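Local coordinates for Lmo0488 protein (Listeria monocytogenes serovar 1/2a, PDB 5TED) that binds shikimate through this effector-binding domain and, as a LysR-type regulator, activates transcription of the genes for protocatechuate biosynthesis, at residues G3-F9 with I34-Q40. Numbering follows the deposited sequence.
Sequences GNIDLGF and ITFSFFQ
With CG of Asn4 anti to the backbone N (chi1 -179°) and OG1 of Thr35 set between its own N and carbonyl carbon (chi1 67°), the two side chains cross at about a right angle, and Thr35 OG1 donates to Asn4 OD1 over 2.8 Å, in the carbonyl plane on a lone pair. A water lies 2.7 Å from Asn4 OD1 and 2.7 Å from Ser37 OG, while ND2 of Asn4 makes a weak bond to Asp6 OD1. Asp6 OD1 also meets the edge of the Phe39 ring, in its plane, 3.8 Å from Phe39 CE1. On the face that carries Ile5, Phe36, Leu7, Phe38 and Phe9 the contact is largely apolar, with the amide of Gln40 as the exception: Ile5 lies alongside Phe36, Ile5 CB 3.8 Å from Phe36 CD2, and Ile5 CD1 reaches Ile34 CG2. Phe9 lays one ring face over the carbonyl oxygen of Phe39, with Phe9 CD2 3.5 Å from Phe39 O, and has the amide of Gln40 beside it. Gln40 OE1 accepts from the backbone of Glu136 and Glu137 of the second subunit. Between the two faces runs a parallel ladder of six backbone bonds, from Thr35 N to Gly3 O through Phe9 N to Phe39 O. Helix 17-26 covers the face of Phe36, Phe38 and Phe9, completing the beta-alpha-beta crossover that opens the periplasmic-binding-protein-like fold of LysR effector domains.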
ATOM      1  N   GLY A   3     -27.896  -1.387   4.061  1.00 24.26           N
ATOM      2  CA  GLY A   3     -27.221  -0.997   2.843  1.00 20.33           C
ATOM      3  C   GLY A   3     -25.717  -1.056   2.991  1.00 19.34           C
ATOM      4  O   GLY A   3     -25.158  -1.340   4.057  1.00 18.75           O
ATOM      5  N   ASN A   4     -25.067  -0.762   1.874  1.00 19.44           N
ATOM      6  CA  ASN A   4     -23.627  -0.848   1.735  1.00 18.43           C
ATOM      7  C   ASN A   4     -23.037   0.537   1.532  1.00 21.45           C
ATOM      8  O   ASN A   4     -23.688   1.429   0.988  1.00 17.78           O
ATOM      9  CB  ASN A   4     -23.246  -1.724   0.546  1.00 19.93           C
ATOM     10  CG  ASN A   4     -21.746  -1.843   0.383  1.00 22.31           C
ATOM     11  OD1 ASN A   4     -21.085  -2.500   1.176  1.00 16.12           O
ATOM     12  ND2 ASN A   4     -21.201  -1.209  -0.654  1.00 15.57           N
ATOM     13  N   ILE A   5     -21.799   0.705   1.989  1.00 19.44           N
ATOM     14  CA  ILE A   5     -21.041   1.931   1.790  1.00 16.53           C
ATOM     15  C   ILE A   5     -19.747   1.562   1.086  1.00 15.75           C
ATOM     16  O   ILE A   5     -18.956   0.756   1.598  1.00 19.20           O
ATOM     17  CB  ILE A   5     -20.739   2.666   3.105  1.00 15.55           C
ATOM     18  CG1 ILE A   5     -22.038   3.116   3.769  1.00 19.20           C
ATOM     19  CG2 ILE A   5     -19.782   3.852   2.828  1.00 12.08           C
ATOM     20  CD1 ILE A   5     -21.864   3.588   5.188  1.00 18.33           C
ATOM     21  N   ASP A   6     -19.531   2.138  -0.088  1.00 16.25           N
ATOM     22  CA  ASP A   6     -18.258   1.981  -0.776  1.00 17.03           C
ATOM     23  C   ASP A   6     -17.388   3.171  -0.414  1.00 16.59           C
ATOM     24  O   ASP A   6     -17.665   4.303  -0.825  1.00 12.87           O
ATOM     25  CB  ASP A   6     -18.450   1.875  -2.282  1.00 24.45           C
ATOM     26  CG  ASP A   6     -19.113   0.581  -2.682  1.00 22.96           C
ATOM     27  OD1 ASP A   6     -18.760  -0.481  -2.109  1.00 20.96           O
ATOM     28  OD2 ASP A   6     -19.982   0.636  -3.559  1.00 21.20           O
ATOM     29  N   LEU A   7     -16.324   2.911   0.336  1.00 11.42           N
ATOM     30  CA  LEU A   7     -15.472   3.971   0.857  1.00 11.11           C
ATOM     31  C   LEU A   7     -14.089   3.846   0.236  1.00 10.88           C
ATOM     32  O   LEU A   7     -13.410   2.829   0.421  1.00 17.37           O
ATOM     33  CB  LEU A   7     -15.405   3.867   2.377  1.00 10.85           C
ATOM     34  CG  LEU A   7     -14.522   4.894   3.061  1.00 16.13           C
ATOM     35  CD1 LEU A   7     -15.172   6.294   2.906  1.00 12.37           C
ATOM     36  CD2 LEU A   7     -14.405   4.459   4.515  1.00 13.51           C
ATOM     37  N   GLY A   8     -13.657   4.886  -0.466  1.00 13.19           N
ATOM     38  CA  GLY A   8     -12.317   4.945  -1.043  1.00 16.10           C
ATOM     39  C   GLY A   8     -11.451   5.909  -0.251  1.00 17.50           C
ATOM     40  O   GLY A   8     -11.928   6.954   0.180  1.00 18.16           O
ATOM     41  N   PHE A   9     -10.178   5.555  -0.069  1.00 17.29           N
ATOM     42  CA  PHE A   9      -9.326   6.404   0.753  1.00 14.00           C
ATOM     43  C   PHE A   9      -7.854   6.289   0.373  1.00 16.13           C
ATOM     44  O   PHE A   9      -7.403   5.299  -0.215  1.00 15.37           O
ATOM     45  CB  PHE A   9      -9.527   6.109   2.242  1.00 11.73           C
ATOM     46  CG  PHE A   9      -9.345   4.665   2.643  1.00 12.45           C
ATOM     47  CD1 PHE A   9      -8.082   4.169   2.948  1.00 17.84           C
ATOM     48  CD2 PHE A   9     -10.446   3.819   2.784  1.00 11.33           C
ATOM     49  CE1 PHE A   9      -7.911   2.853   3.378  1.00 18.93           C
ATOM     50  CE2 PHE A   9     -10.284   2.499   3.207  1.00 17.94           C
ATOM     51  CZ  PHE A   9      -9.022   2.016   3.504  1.00 18.24           C
ATOM     52  N   ILE A  34     -25.080  -2.366   8.454  1.00 16.11           N
ATOM     53  CA  ILE A  34     -24.468  -1.701   7.308  1.00 13.92           C
ATOM     54  C   ILE A  34     -23.231  -2.484   6.877  1.00 23.67           C
ATOM     55  O   ILE A  34     -22.506  -3.036   7.714  1.00 20.75           O
ATOM     56  CB  ILE A  34     -24.112  -0.258   7.687  1.00 16.90           C
ATOM     57  CG1 ILE A  34     -25.384   0.520   8.033  1.00 18.57           C
ATOM     58  CG2 ILE A  34     -23.263   0.415   6.568  1.00 15.28           C
ATOM     59  CD1 ILE A  34     -25.120   1.892   8.556  1.00 18.25           C
ATOM     60  N   THR A  35     -22.990  -2.572   5.574  1.00 18.45           N
ATOM     61  CA  THR A  35     -21.784  -3.241   5.103  1.00 17.00           C
ATOM     62  C   THR A  35     -20.895  -2.239   4.380  1.00 20.54           C
ATOM     63  O   THR A  35     -21.352  -1.178   3.953  1.00 20.34           O
ATOM     64  CB  THR A  35     -22.113  -4.405   4.166  1.00 13.83           C
ATOM     65  OG1 THR A  35     -22.694  -3.908   2.939  1.00 15.90           O
ATOM     66  CG2 THR A  35     -23.113  -5.311   4.856  1.00 17.14           C
ATOM     67  N   PHE A  36     -19.614  -2.583   4.240  1.00 19.07           N
ATOM     68  CA  PHE A  36     -18.638  -1.722   3.589  1.00 17.15           C
ATOM     69  C   PHE A  36     -17.843  -2.508   2.556  1.00 16.51           C
ATOM     70  O   PHE A  36     -17.619  -3.714   2.703  1.00 17.97           O
ATOM     71  CB  PHE A  36     -17.610  -1.143   4.561  1.00 14.16           C
ATOM     72  CG  PHE A  36     -18.130  -0.107   5.507  1.00 14.50           C
ATOM     73  CD1 PHE A  36     -18.782  -0.471   6.673  1.00 14.48           C
ATOM     74  CD2 PHE A  36     -17.894   1.239   5.264  1.00 16.32           C
ATOM     75  CE1 PHE A  36     -19.228   0.494   7.568  1.00 19.74           C
ATOM     76  CE2 PHE A  36     -18.326   2.205   6.156  1.00 17.18           C
ATOM     77  CZ  PHE A  36     -18.992   1.828   7.307  1.00 11.41           C
ATOM     78  N   SER A  37     -17.379  -1.796   1.533  1.00 16.06           N
ATOM     79  CA  SER A  37     -16.233  -2.211   0.733  1.00 19.67           C
ATOM     80  C   SER A  37     -15.224  -1.073   0.754  1.00 22.37           C
ATOM     81  O   SER A  37     -15.615   0.097   0.712  1.00 20.67           O
ATOM     82  CB  SER A  37     -16.642  -2.570  -0.693  1.00 31.47           C
ATOM     83  OG  SER A  37     -17.056  -3.930  -0.740  1.00 36.74           O
ATOM     84  N   PHE A  38     -13.947  -1.412   0.936  1.00 16.71           N
ATOM     85  CA  PHE A  38     -12.886  -0.435   1.150  1.00 13.96           C
ATOM     86  C   PHE A  38     -11.914  -0.435  -0.020  1.00 20.00           C
ATOM     87  O   PHE A  38     -11.364  -1.485  -0.372  1.00 24.37           O
ATOM     88  CB  PHE A  38     -12.131  -0.747   2.438  1.00 13.21           C
ATOM     89  CG  PHE A  38     -13.006  -0.779   3.644  1.00 15.82           C
ATOM     90  CD1 PHE A  38     -13.523   0.392   4.154  1.00 16.77           C
ATOM     91  CD2 PHE A  38     -13.324  -1.983   4.254  1.00 12.13           C
ATOM     92  CE1 PHE A  38     -14.332   0.377   5.266  1.00 20.15           C
ATOM     93  CE2 PHE A  38     -14.151  -2.012   5.351  1.00 15.73           C
ATOM     94  CZ  PHE A  38     -14.648  -0.813   5.870  1.00 15.99           C
ATOM     95  N   PHE A  39     -11.661   0.741  -0.580  1.00 15.66           N
ATOM     96  CA  PHE A  39     -10.752   0.904  -1.709  1.00 16.88           C
ATOM     97  C   PHE A  39      -9.597   1.822  -1.314  1.00 18.13           C
ATOM     98  O   PHE A  39      -9.793   2.761  -0.540  1.00 15.54           O
ATOM     99  CB  PHE A  39     -11.520   1.454  -2.908  1.00 19.03           C
ATOM    100  CG  PHE A  39     -12.727   0.632  -3.248  1.00 24.50           C
ATOM    101  CD1 PHE A  39     -13.935   0.841  -2.590  1.00 15.80           C
ATOM    102  CD2 PHE A  39     -12.645  -0.385  -4.186  1.00 21.98           C
ATOM    103  CE1 PHE A  39     -15.053   0.068  -2.885  1.00 25.61           C
ATOM    104  CE2 PHE A  39     -13.767  -1.165  -4.487  1.00 24.47           C
ATOM    105  CZ  PHE A  39     -14.966  -0.935  -3.837  1.00 27.64           C
ATOM    106  N   GLN A  40      -8.387   1.528  -1.821  1.00 11.33           N
ATOM    107  CA  GLN A  40      -7.166   2.264  -1.488  1.00 11.60           C
ATOM    108  C   GLN A  40      -6.549   2.851  -2.755  1.00 19.54           C
ATOM    109  O   GLN A  40      -6.549   2.202  -3.807  1.00 21.86           O
ATOM    110  CB  GLN A  40      -6.154   1.342  -0.788  1.00 11.90           C
ATOM    111  CG  GLN A  40      -6.611   0.812   0.584  1.00 13.72           C
ATOM    112  CD  GLN A  40      -7.649  -0.281   0.490  1.00 21.66           C
ATOM    113  OE1 GLN A  40      -7.399  -1.342  -0.097  1.00 20.09           O
ATOM    114  NE2 GLN A  40      -8.839  -0.028   1.065  1.00 16.13           N
TER
HETATM  115  O   HOH W   1     -19.490  -4.535   0.283  1.00 27.59           O